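Glycosyl hydrolase family 62 protein (Coprinopsis cinerea, PDB 5B6T) probably removes alpha-L-arabinofuranosyl side groups from arabinoxylan, acting as a glycoside hydrolase family 62 alpha-L-arabinofuranosidase. Local coordinates at residues D28-V32 and H265-R270; R122-S126 and F174-N179; C148-H154 and R166-L171; R285-L291 and P303-L309. All blocks are in the same frame, centred on the assembly; numbering follows the deposited sequence. Where two conformers were deposited one is given.

Interaction 1 of 4, residues D28-V32 and H265-R270; sequences DPSVV and HGELIR. With CA (calcium ion), chain D.
Asp28 lays its CB over the face of the His265 ring, 3.6 Å from the ring centroid and 3° off the normal, a CH-pi contact. Asp28 has left-handed backbone angles (56/49), and the chain turns a corner there, as it does at His265. Asp28 OD2 hydrogen-bonds to Ser43 OG. His265 is a t rotamer. Its NE2 binds calcium at 2.1 Å, and five waters complete the shell. Water 1 links the metal to Asp28 O (2.7 Å). Strands 29-32 and 266-268 then run side by side, 21° from parallel and 5.8 Å apart at closest. Asp28 faces His265, Pro29 Gly266 and Ser30 Glu267; Val32 lies by Arg270. These are the innermost strands of two blades of the five-bladed beta-propeller of family 62, next to the central metal. Glu267 bridges the gap with its carboxylate: OE2 accepts from Ser30 OG (2.7 Å) and OE1 from Val31 N (3.1 Å). OE1 also takes a salt bridge from Arg270 NH2 (2.9 Å), while Arg270 NH1 hydrogen-bonds to Val86 O. Water 2 joins Val31 O (2.8 Å) to Arg270 N (2.9 Å). Val31, a p rotamer, sets CG1 3.6 Å from Ile269 CD1.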
# COMPACT_ATOMS: atom_id res chain seq x y z
N ASP A 28 6.78 1.13 -0.93
CA ASP A 28 5.37 1.39 -0.74
C ASP A 28 4.53 1.32 -2.03
O ASP A 28 3.73 2.22 -2.30
CB ASP A 28 5.16 2.78 -0.10
CG ASP A 28 6.13 3.10 1.02
OD1 ASP A 28 6.43 2.20 1.81
OD2 ASP A 28 6.55 4.30 1.09
N PRO A 29 4.68 0.24 -2.83
CA PRO A 29 4.10 0.27 -4.16
C PRO A 29 2.59 0.17 -4.21
O PRO A 29 1.98 -0.54 -3.41
CB PRO A 29 4.71 -0.99 -4.84
CG PRO A 29 5.02 -1.90 -3.69
CD PRO A 29 5.47 -0.99 -2.60
N SER A 30 2.01 0.84 -5.22
CA SER A 30 0.65 0.63 -5.62
C SER A 30 0.64 0.15 -7.08
O SER A 30 1.46 0.59 -7.88
CB SER A 30 -0.14 1.94 -5.51
OG SER A 30 -1.53 1.71 -5.69
N VAL A 31 -0.28 -0.73 -7.43
CA VAL A 31 -0.23 -1.37 -8.73
C VAL A 31 -1.58 -1.71 -9.34
O VAL A 31 -2.45 -2.26 -8.68
CB VAL A 31 0.66 -2.63 -8.70
CG1 VAL A 31 0.21 -3.62 -7.63
CG2 VAL A 31 0.78 -3.27 -10.07
N VAL A 32 -1.69 -1.37 -10.63
CA VAL A 32 -2.82 -1.80 -11.46
C VAL A 32 -2.32 -2.24 -12.83
O VAL A 32 -1.31 -1.74 -13.33
CB VAL A 32 -3.90 -0.70 -11.64
CG1 VAL A 32 -4.58 -0.39 -10.32
CG2 VAL A 32 -3.36 0.57 -12.27
N HIS A 265 5.54 -3.13 3.38
CA HIS A 265 4.59 -2.30 2.63
C HIS A 265 4.38 -2.66 1.18
O HIS A 265 5.23 -2.39 0.35
CB HIS A 265 5.01 -0.83 2.73
CG HIS A 265 3.91 0.11 2.38
ND1 HIS A 265 3.67 1.28 3.05
CD2 HIS A 265 2.94 -0.00 1.44
CE1 HIS A 265 2.61 1.87 2.52
NE2 HIS A 265 2.16 1.12 1.54
N GLY A 266 3.26 -3.32 0.91
CA GLY A 266 2.95 -3.80 -0.41
C GLY A 266 1.50 -3.63 -0.83
O GLY A 266 0.72 -2.87 -0.23
N GLU A 267 1.13 -4.34 -1.91
CA GLU A 267 -0.24 -4.34 -2.45
C GLU A 267 -0.48 -5.63 -3.18
O GLU A 267 0.45 -6.15 -3.86
CB GLU A 267 -0.50 -3.17 -3.42
CG GLU A 267 -1.31 -2.01 -2.80
CD GLU A 267 -1.73 -0.96 -3.78
OE1 GLU A 267 -2.04 -1.31 -4.94
OE2 GLU A 267 -1.74 0.25 -3.41
N LEU A 268 -1.72 -6.12 -3.10
CA LEU A 268 -2.13 -7.29 -3.86
C LEU A 268 -2.47 -6.89 -5.30
O LEU A 268 -2.98 -5.79 -5.57
CB LEU A 268 -3.37 -7.99 -3.26
CG LEU A 268 -3.17 -8.86 -2.00
CD1 LEU A 268 -4.53 -9.26 -1.43
CD2 LEU A 268 -2.36 -10.12 -2.32
N ILE A 269 -2.21 -7.79 -6.22
CA ILE A 269 -2.72 -7.60 -7.58
C ILE A 269 -4.25 -7.73 -7.54
O ILE A 269 -4.80 -8.70 -6.98
CB ILE A 269 -2.10 -8.62 -8.56
CG1 ILE A 269 -0.57 -8.48 -8.71
CG2 ILE A 269 -2.76 -8.52 -9.92
CD1 ILE A 269 0.01 -7.10 -8.70
N ARG A 270 -4.94 -6.74 -8.10
CA ARG A 270 -6.39 -6.65 -8.00
C ARG A 270 -7.11 -7.34 -9.15
O ARG A 270 -6.50 -7.65 -10.15
CB ARG A 270 -6.80 -5.17 -7.98
CG ARG A 270 -6.03 -4.31 -6.98
CD ARG A 270 -6.51 -2.88 -7.04
NE ARG A 270 -5.51 -2.02 -6.44
CZ ARG A 270 -5.42 -0.72 -6.66
NH1 ARG A 270 -6.34 -0.10 -7.37
NH2 ARG A 270 -4.40 -0.05 -6.16
CA CA D . 0.42 1.41 0.31
O HOH W 1 1.54 2.84 -0.89
O HOH W 2 -3.48 -4.74 -9.52
O HOH W 3 -0.55 -0.11 1.46
O HOH W 4 -1.15 1.72 -1.03
O HOH W 5 -0.35 2.87 1.54
O HOH W 6 1.06 -0.18 -0.89

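Interaction 2 of 4, residues R122-S126 and F174-N179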
# COMPACT_ATOMS: atom_id res chain seq x y z
N ARG A 122 -4.29 18.02 -3.23
CA ARG A 122 -5.41 18.51 -2.40
C ARG A 122 -5.50 17.59 -1.18
O ARG A 122 -4.92 16.50 -1.19
CB ARG A 122 -6.72 18.52 -3.20
CG ARG A 122 -6.77 19.63 -4.25
CD ARG A 122 -7.98 19.47 -5.14
NE ARG A 122 -8.09 20.50 -6.18
CZ ARG A 122 -9.18 21.25 -6.43
NH1 ARG A 122 -10.31 21.09 -5.74
NH2 ARG A 122 -9.12 22.15 -7.41
N THR A 123 -6.18 18.02 -0.12
CA THR A 123 -6.28 17.19 1.07
C THR A 123 -7.72 16.77 1.40
O THR A 123 -8.67 17.48 1.03
CB THR A 123 -5.63 17.84 2.28
OG1 THR A 123 -6.29 19.08 2.56
CG2 THR A 123 -4.15 18.09 2.05
N PHE A 124 -7.85 15.62 2.05
CA PHE A 124 -9.14 15.06 2.45
C PHE A 124 -9.66 15.68 3.75
O PHE A 124 -10.84 15.53 4.11
CB PHE A 124 -9.00 13.54 2.65
CG PHE A 124 -8.84 12.74 1.39
CD1 PHE A 124 -9.87 12.66 0.47
CD2 PHE A 124 -7.66 12.02 1.14
CE1 PHE A 124 -9.76 11.89 -0.66
CE2 PHE A 124 -7.55 11.23 -0.00
CZ PHE A 124 -8.60 11.17 -0.90
N TYR A 125 -8.76 16.29 4.53
CA TYR A 125 -9.12 16.96 5.77
C TYR A 125 -8.45 18.33 5.80
O TYR A 125 -7.44 18.53 5.17
CB TYR A 125 -8.59 16.19 6.98
CG TYR A 125 -8.96 14.71 7.10
CD1 TYR A 125 -10.13 14.32 7.73
CD2 TYR A 125 -8.08 13.72 6.68
CE1 TYR A 125 -10.43 12.98 7.88
CE2 TYR A 125 -8.36 12.39 6.84
CZ TYR A 125 -9.51 12.01 7.44
OH TYR A 125 -9.76 10.67 7.62
N SER A 126 -8.96 19.22 6.63
CA SER A 126 -8.32 20.53 6.78
C SER A 126 -7.00 20.49 7.59
O SER A 126 -6.15 21.38 7.47
CB SER A 126 -9.35 21.53 7.36
OG SER A 126 -9.60 21.21 8.72
N PHE A 174 -17.51 12.18 -2.41
CA PHE A 174 -16.08 11.88 -2.55
C PHE A 174 -15.48 12.82 -3.61
O PHE A 174 -16.05 12.97 -4.69
CB PHE A 174 -15.85 10.41 -2.90
CG PHE A 174 -14.39 10.05 -3.02
CD1 PHE A 174 -13.67 9.66 -1.90
CD2 PHE A 174 -13.74 10.12 -4.24
CE1 PHE A 174 -12.31 9.36 -2.01
CE2 PHE A 174 -12.38 9.82 -4.35
CZ PHE A 174 -11.67 9.45 -3.23
N PRO A 175 -14.32 13.43 -3.34
CA PRO A 175 -13.40 13.26 -2.22
C PRO A 175 -13.70 14.15 -1.01
O PRO A 175 -12.93 14.14 -0.05
CB PRO A 175 -12.07 13.70 -2.82
CG PRO A 175 -12.46 14.80 -3.75
CD PRO A 175 -13.78 14.38 -4.34
N ASN A 176 -14.80 14.91 -1.04
CA ASN A 176 -15.15 15.80 0.06
C ASN A 176 -16.01 15.10 1.10
O ASN A 176 -16.59 14.04 0.84
CB ASN A 176 -15.90 17.01 -0.51
CG ASN A 176 -15.07 17.76 -1.54
OD1 ASN A 176 -13.97 18.17 -1.24
ND2 ASN A 176 -15.56 17.85 -2.75
N GLY A 177 -16.06 15.67 2.28
CA GLY A 177 -16.97 15.26 3.32
C GLY A 177 -16.53 14.15 4.26
O GLY A 177 -17.33 13.69 5.06
N PHE A 178 -15.27 13.73 4.19
CA PHE A 178 -14.80 12.72 5.12
C PHE A 178 -14.98 13.17 6.55
O PHE A 178 -14.57 14.27 6.92
CB PHE A 178 -13.35 12.29 4.85
CG PHE A 178 -13.23 11.25 3.79
CD1 PHE A 178 -13.72 9.97 4.00
CD2 PHE A 178 -12.66 11.55 2.57
CE1 PHE A 178 -13.60 9.01 3.03
CE2 PHE A 178 -12.54 10.58 1.58
CZ PHE A 178 -13.01 9.31 1.80
N ASN A 179 -15.59 12.30 7.35
CA ASN A 179 -15.96 12.66 8.70
C ASN A 179 -14.83 12.45 9.68
O ASN A 179 -13.69 12.12 9.28
CB ASN A 179 -17.24 11.92 9.14
CG ASN A 179 -17.06 10.43 9.26
OD1 ASN A 179 -16.02 9.86 8.94
ND2 ASN A 179 -18.12 9.78 9.71
O HOH W 7 -10.67 17.93 -1.18
O HOH W 8 -13.05 14.95 2.59
O HOH W 9 -12.75 16.16 5.92
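This is an aromatic contact between two neighbouring blades of the propeller, on its outer side. Residues 122-126 hold the edge strand 122-123 of one blade and the loop after. Residues 174-179 belong to the loop between strands 163-170 and 182-186 of the next. Phe124 is the centre. The edge of the Phe178 ring points at the Phe124 face in an offset edge-to-face pair, with centroids 5.4 Å apart and planes at 87°. Phe174 completes the cluster obliquely, with CE1 3.8 Å from Phe124 CE1. Pro175 follows a cis peptide bond and brings CB to 3.6 Å from Phe124 CE1. Tyr125 CE1 lies 3.7 Å from Asn179 O, while Tyr125 OH hydrogen-bonds to Ser167 OG. Water 8 donates to Phe124 O (2.7 Å) and Pro175 O (2.8 Å) and accepts from Phe178 N (3.0 Å). Water 9 joins Phe124 O (2.7 Å) to Phe178 O (2.8 Å). The direct contact is thus mainly apolar, and the backbones of the two segments are linked through water.

Interaction 3 of 4, residues C148-H154 and R166-L171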
# COMPACT_ATOMS: atom_id res chain seq x y z
N CYS A 148 -14.23 2.00 -1.43
CA CYS A 148 -15.64 2.35 -1.49
C CYS A 148 -16.50 1.11 -1.71
O CYS A 148 -16.07 0.16 -2.35
CB CYS A 148 -15.90 3.33 -2.63
SG CYS A 148 -14.77 4.74 -2.63
N ASP A 149 -17.75 1.17 -1.26
CA ASP A 149 -18.72 0.16 -1.67
C ASP A 149 -19.79 0.89 -2.49
O ASP A 149 -19.52 1.98 -2.99
CB ASP A 149 -19.25 -0.61 -0.45
CG ASP A 149 -20.17 0.21 0.45
OD1 ASP A 149 -20.44 1.39 0.21
OD2 ASP A 149 -20.65 -0.39 1.44
N SER A 150 -21.00 0.36 -2.65
CA SER A 150 -22.00 1.03 -3.49
C SER A 150 -22.56 2.35 -2.92
O SER A 150 -23.22 3.12 -3.63
CB SER A 150 -23.18 0.08 -3.77
OG SER A 150 -23.87 -0.23 -2.57
N SER A 151 -22.33 2.62 -1.65
CA SER A 151 -22.87 3.87 -1.09
C SER A 151 -21.90 4.76 -0.34
O SER A 151 -22.12 5.98 -0.30
CB SER A 151 -24.08 3.59 -0.22
OG SER A 151 -23.67 3.03 0.99
N LEU A 152 -20.84 4.18 0.23
CA LEU A 152 -19.86 4.95 1.01
C LEU A 152 -18.45 4.79 0.50
O LEU A 152 -18.12 3.77 -0.09
CB LEU A 152 -19.84 4.44 2.45
CG LEU A 152 -21.12 4.59 3.26
CD1 LEU A 152 -20.99 3.87 4.60
CD2 LEU A 152 -21.47 6.05 3.43
N CYS A 153 -17.63 5.81 0.78
CA CYS A 153 -16.19 5.74 0.64
C CYS A 153 -15.55 5.81 2.00
O CYS A 153 -16.04 6.55 2.87
CB CYS A 153 -15.68 6.91 -0.21
SG CYS A 153 -16.36 6.87 -1.88
N HIS A 154 -14.51 5.01 2.19
CA HIS A 154 -13.79 4.93 3.46
C HIS A 154 -12.34 5.33 3.25
O HIS A 154 -11.74 4.96 2.24
CB HIS A 154 -13.86 3.49 4.04
CG HIS A 154 -15.26 3.01 4.25
ND1 HIS A 154 -15.90 3.08 5.47
CD2 HIS A 154 -16.15 2.45 3.40
CE1 HIS A 154 -17.13 2.61 5.35
NE2 HIS A 154 -17.29 2.19 4.11
N ARG A 166 -10.35 5.16 10.53
CA ARG A 166 -11.25 5.09 9.39
C ARG A 166 -12.28 6.24 9.41
O ARG A 166 -13.01 6.39 10.40
CB ARG A 166 -11.98 3.76 9.39
CG ARG A 166 -12.84 3.50 8.16
CD ARG A 166 -13.77 2.31 8.26
NE ARG A 166 -14.71 2.44 9.38
CZ ARG A 166 -15.82 3.17 9.35
NH1 ARG A 166 -16.17 3.83 8.27
NH2 ARG A 166 -16.58 3.23 10.43
N SER A 167 -12.30 7.04 8.34
CA SER A 167 -13.36 8.04 8.08
C SER A 167 -14.21 7.55 6.95
O SER A 167 -13.81 6.67 6.15
CB SER A 167 -12.77 9.40 7.70
OG SER A 167 -12.10 10.01 8.79
N GLN A 168 -15.40 8.12 6.84
CA GLN A 168 -16.23 7.82 5.68
C GLN A 168 -16.93 9.05 5.14
O GLN A 168 -17.07 10.05 5.84
CB GLN A 168 -17.24 6.73 6.04
CG GLN A 168 -18.11 7.08 7.25
CD GLN A 168 -19.11 6.00 7.53
OE1 GLN A 168 -18.75 4.83 7.78
NE2 GLN A 168 -20.40 6.37 7.48
N THR A 169 -17.30 8.96 3.86
CA THR A 169 -18.10 9.95 3.19
C THR A 169 -19.00 9.25 2.17
O THR A 169 -18.83 8.07 1.94
CB THR A 169 -17.24 11.05 2.50
OG1 THR A 169 -18.05 12.16 2.12
CG2 THR A 169 -16.54 10.53 1.27
N SER A 170 -19.99 9.93 1.60
CA SER A 170 -20.80 9.30 0.57
C SER A 170 -20.03 9.14 -0.74
O SER A 170 -19.15 9.94 -1.07
CB SER A 170 -22.09 10.07 0.30
OG SER A 170 -21.76 11.33 -0.23
N LEU A 171 -20.42 8.14 -1.51
CA LEU A 171 -19.89 7.98 -2.86
C LEU A 171 -20.07 9.24 -3.72
O LEU A 171 -19.17 9.60 -4.47
CB LEU A 171 -20.52 6.74 -3.53
CG LEU A 171 -19.95 6.22 -4.84
CD1 LEU A 171 -18.58 5.62 -4.64
CD2 LEU A 171 -20.89 5.15 -5.38
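Cys148 ends strand 142-148 and is the disulfide partner of Cys153. In these coordinates Cys148 SG and Cys153 SG stand 2.8 Å apart, longer than a closed bond. Asp149 shapes the turn that follows: its OD1 accepts from Ser151 N (2.9 Å), an Asx turn, and from Leu152 N (2.8 Å). Asp149 N in turn hydrogen-bonds to Leu152 O (2.9 Å). Ser150 O touches Leu171 CD2 at 3.6 Å. Ser151 O accepts from Leu171 N (3.0 Å) and opens the antiparallel ladder. Leu152 forms a non-hydrogen-bonded pair with Ser170. Cys153 and Thr169 form the hydrogen-bonded pair, with Cys153 N to Thr169 O at 2.8 Å and Thr169 N to Cys153 O at 2.9 Å. Cys153 SG also packs on Leu171 CD1 (3.8 Å). His154 and Gln168 form a non-hydrogen-bonded pair, and both side chains lie on one face. There Arg166 NH1 donates to His154 ND1 (2.9 Å) and to Gln168 OE1 (2.8 Å). The segments form one end of the hairpin 152-158/163-170, the middle of a four-stranded propeller blade. Strands 142-148 and 182-186 flank it, and Phe89 of the preceding blade meets Cys153 and Leu171.

Interaction 4 of 4, residues R285-L291 and P303-L309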
# COMPACT_ATOMS: atom_id res chain seq x y z
N ARG A 285 -1.21 -12.52 -5.57
CA ARG A 285 0.12 -12.03 -5.86
C ARG A 285 0.30 -10.73 -5.08
O ARG A 285 -0.58 -9.87 -5.13
CB ARG A 285 0.30 -11.77 -7.36
CG ARG A 285 0.24 -13.01 -8.24
CD ARG A 285 0.34 -12.62 -9.71
NE ARG A 285 -0.95 -12.27 -10.28
CZ ARG A 285 -1.14 -11.68 -11.47
NH1 ARG A 285 -0.11 -11.30 -12.25
NH2 ARG A 285 -2.39 -11.45 -11.87
N TYR A 286 1.41 -10.61 -4.38
CA TYR A 286 1.66 -9.46 -3.52
C TYR A 286 2.93 -8.79 -3.95
O TYR A 286 4.02 -9.36 -3.87
CB TYR A 286 1.73 -9.84 -2.01
CG TYR A 286 1.52 -8.69 -1.05
CD1 TYR A 286 0.31 -8.03 -0.98
CD2 TYR A 286 2.54 -8.27 -0.18
CE1 TYR A 286 0.12 -6.98 -0.10
CE2 TYR A 286 2.34 -7.25 0.74
CZ TYR A 286 1.14 -6.59 0.74
OH TYR A 286 0.94 -5.54 1.61
N LEU A 287 2.80 -7.54 -4.40
CA LEU A 287 3.95 -6.72 -4.77
C LEU A 287 4.39 -6.01 -3.49
O LEU A 287 3.58 -5.32 -2.88
CB LEU A 287 3.53 -5.71 -5.85
CG LEU A 287 4.65 -4.80 -6.38
CD1 LEU A 287 5.77 -5.51 -7.11
CD2 LEU A 287 4.01 -3.76 -7.30
N TYR A 288 5.63 -6.21 -3.08
CA TYR A 288 6.04 -5.79 -1.74
C TYR A 288 7.43 -5.18 -1.79
O TYR A 288 8.12 -5.26 -2.82
CB TYR A 288 5.99 -6.99 -0.80
CG TYR A 288 7.13 -7.96 -0.98
CD1 TYR A 288 7.13 -8.91 -2.02
CD2 TYR A 288 8.20 -7.98 -0.11
CE1 TYR A 288 8.18 -9.80 -2.19
CE2 TYR A 288 9.24 -8.87 -0.26
CZ TYR A 288 9.23 -9.77 -1.31
OH TYR A 288 10.27 -10.70 -1.44
N GLN A 289 7.85 -4.60 -0.68
CA GLN A 289 9.22 -4.16 -0.52
C GLN A 289 9.99 -5.02 0.46
O GLN A 289 9.48 -5.39 1.54
CB GLN A 289 9.30 -2.69 -0.05
CG GLN A 289 8.66 -2.41 1.30
CD GLN A 289 8.67 -0.96 1.70
OE1 GLN A 289 8.69 -0.04 0.87
NE2 GLN A 289 8.63 -0.73 3.02
N GLY A 290 11.23 -5.33 0.07
CA GLY A 290 12.17 -6.10 0.88
C GLY A 290 13.52 -5.45 0.83
O GLY A 290 13.73 -4.47 0.10
N LEU A 291 14.46 -5.97 1.61
CA LEU A 291 15.81 -5.45 1.61
C LEU A 291 16.80 -6.47 2.15
O LEU A 291 16.43 -7.46 2.80
CB LEU A 291 15.92 -4.13 2.37
CG LEU A 291 16.08 -4.20 3.90
CD1 LEU A 291 16.28 -2.81 4.40
CD2 LEU A 291 14.89 -4.84 4.60
N PRO A 303 18.12 0.24 1.74
CA PRO A 303 18.00 -0.10 0.32
C PRO A 303 16.82 -1.02 -0.02
O PRO A 303 16.99 -2.14 -0.49
CB PRO A 303 19.36 -0.76 0.02
CG PRO A 303 19.73 -1.39 1.31
CD PRO A 303 19.24 -0.48 2.39
N TRP A 304 15.62 -0.48 0.15
CA TRP A 304 14.39 -1.22 -0.22
C TRP A 304 14.29 -1.41 -1.72
O TRP A 304 14.58 -0.49 -2.50
CB TRP A 304 13.13 -0.50 0.27
CG TRP A 304 13.04 -0.36 1.75
CD1 TRP A 304 13.39 0.72 2.47
CD2 TRP A 304 12.54 -1.33 2.68
NE1 TRP A 304 13.14 0.50 3.80
CE2 TRP A 304 12.62 -0.76 3.96
CE3 TRP A 304 12.04 -2.63 2.55
CZ2 TRP A 304 12.24 -1.45 5.12
CZ3 TRP A 304 11.64 -3.31 3.70
CH2 TRP A 304 11.75 -2.72 4.97
N LYS A 305 13.84 -2.60 -2.12
CA LYS A 305 13.57 -2.95 -3.53
C LYS A 305 12.24 -3.68 -3.56
O LYS A 305 11.81 -4.24 -2.55
CB LYS A 305 14.70 -3.82 -4.10
CG LYS A 305 16.07 -3.12 -3.97
CD LYS A 305 17.21 -3.97 -4.46
CE LYS A 305 18.53 -3.47 -3.90
NZ LYS A 305 18.86 -2.04 -4.22
N LEU A 306 11.59 -3.66 -4.71
CA LEU A 306 10.29 -4.31 -4.88
C LEU A 306 10.48 -5.72 -5.43
O LEU A 306 11.23 -5.92 -6.39
CB LEU A 306 9.40 -3.50 -5.83
CG LEU A 306 9.24 -2.00 -5.52
CD1 LEU A 306 8.23 -1.37 -6.45
CD2 LEU A 306 8.89 -1.76 -4.06
N GLY A 307 9.76 -6.66 -4.84
CA GLY A 307 9.61 -8.02 -5.35
C GLY A 307 8.16 -8.45 -5.40
O GLY A 307 7.24 -7.69 -5.03
N LEU A 308 7.94 -9.67 -5.89
CA LEU A 308 6.58 -10.15 -6.11
C LEU A 308 6.43 -11.54 -5.51
O LEU A 308 7.20 -12.44 -5.87
CB LEU A 308 6.29 -10.24 -7.60
CG LEU A 308 4.85 -10.57 -8.00
CD1 LEU A 308 3.90 -9.46 -7.56
CD2 LEU A 308 4.73 -10.78 -9.50
N LEU A 309 5.46 -11.67 -4.61
CA LEU A 309 5.08 -12.97 -4.06
C LEU A 309 3.97 -13.55 -4.91
O LEU A 309 3.03 -12.87 -5.23
CB LEU A 309 4.54 -12.80 -2.64
CG LEU A 309 5.38 -12.12 -1.58
CD1 LEU A 309 4.69 -12.17 -0.24
CD2 LEU A 309 6.75 -12.77 -1.47
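Six backbone hydrogen bonds join these antiparallel strands, two for each hydrogen-bonded pair. Tyr286 N reaches Leu309 O at 2.9 Å, and Leu309 N reaches Tyr286 O at 2.8 Å. Tyr288 N meets Gly307 O at 2.9 Å, and Gly307 N meets Tyr288 O at 3.0 Å. Gly290 N to Lys305 O and Lys305 N to Gly290 O are both 2.9 Å. Between them, CA-H...O contacts such as Leu306 CA to Tyr288 O (3.1 Å) fill the ladder. On one face, the Tyr288 ring lies across Gly307, whose N sits over the ring. A CB at Gly307 would be tight against that ring. Tyr288 CE1 also packs on Leu309 CD2 (3.4 Å), and Tyr288 OH hydrogen-bonds to Ser9 OG. Leu287, Gln289, Leu306 and Leu308 occupy the other face, with Leu287 CB 4.1 Å from Leu308 CD1. At the far end the Trp304 ring is sandwiched. Gln289 lies over one face and Leu291 over the opposite one, where Leu291 CD2 makes a CH-pi contact 4.0 Å from the six-membered ring centroid. These are central strands of the propeller blade that closes the ring: N-terminal strand 7-9 pairs with strand 305-311, the "Velcro" closure known from beta-propellers.

Interactions 1 and 4 are buried and share one blade. Strand 266-268 of interaction 1 pairs with strand 285-290 of interaction 4, through Glu267 O to Leu287 N (2.8 Å) and Ile269 N to Arg285 O (2.9 Å). Interactions 2 and 3 lie together nearer the surface, both using the blade that holds strand 163-170. Ser167 OG ties them, 2.7 Å from both Asn179 O and Tyr125 OH. Interactions 3 and 4 are ladders within a blade and rest on backbone bonds. Interactions 1 and 2 cross between blades and do without such a ladder. Near the centre the Glu267 carboxylate and calcium, through a water, make the link; in interaction 2, at the periphery, aromatic rings and water do.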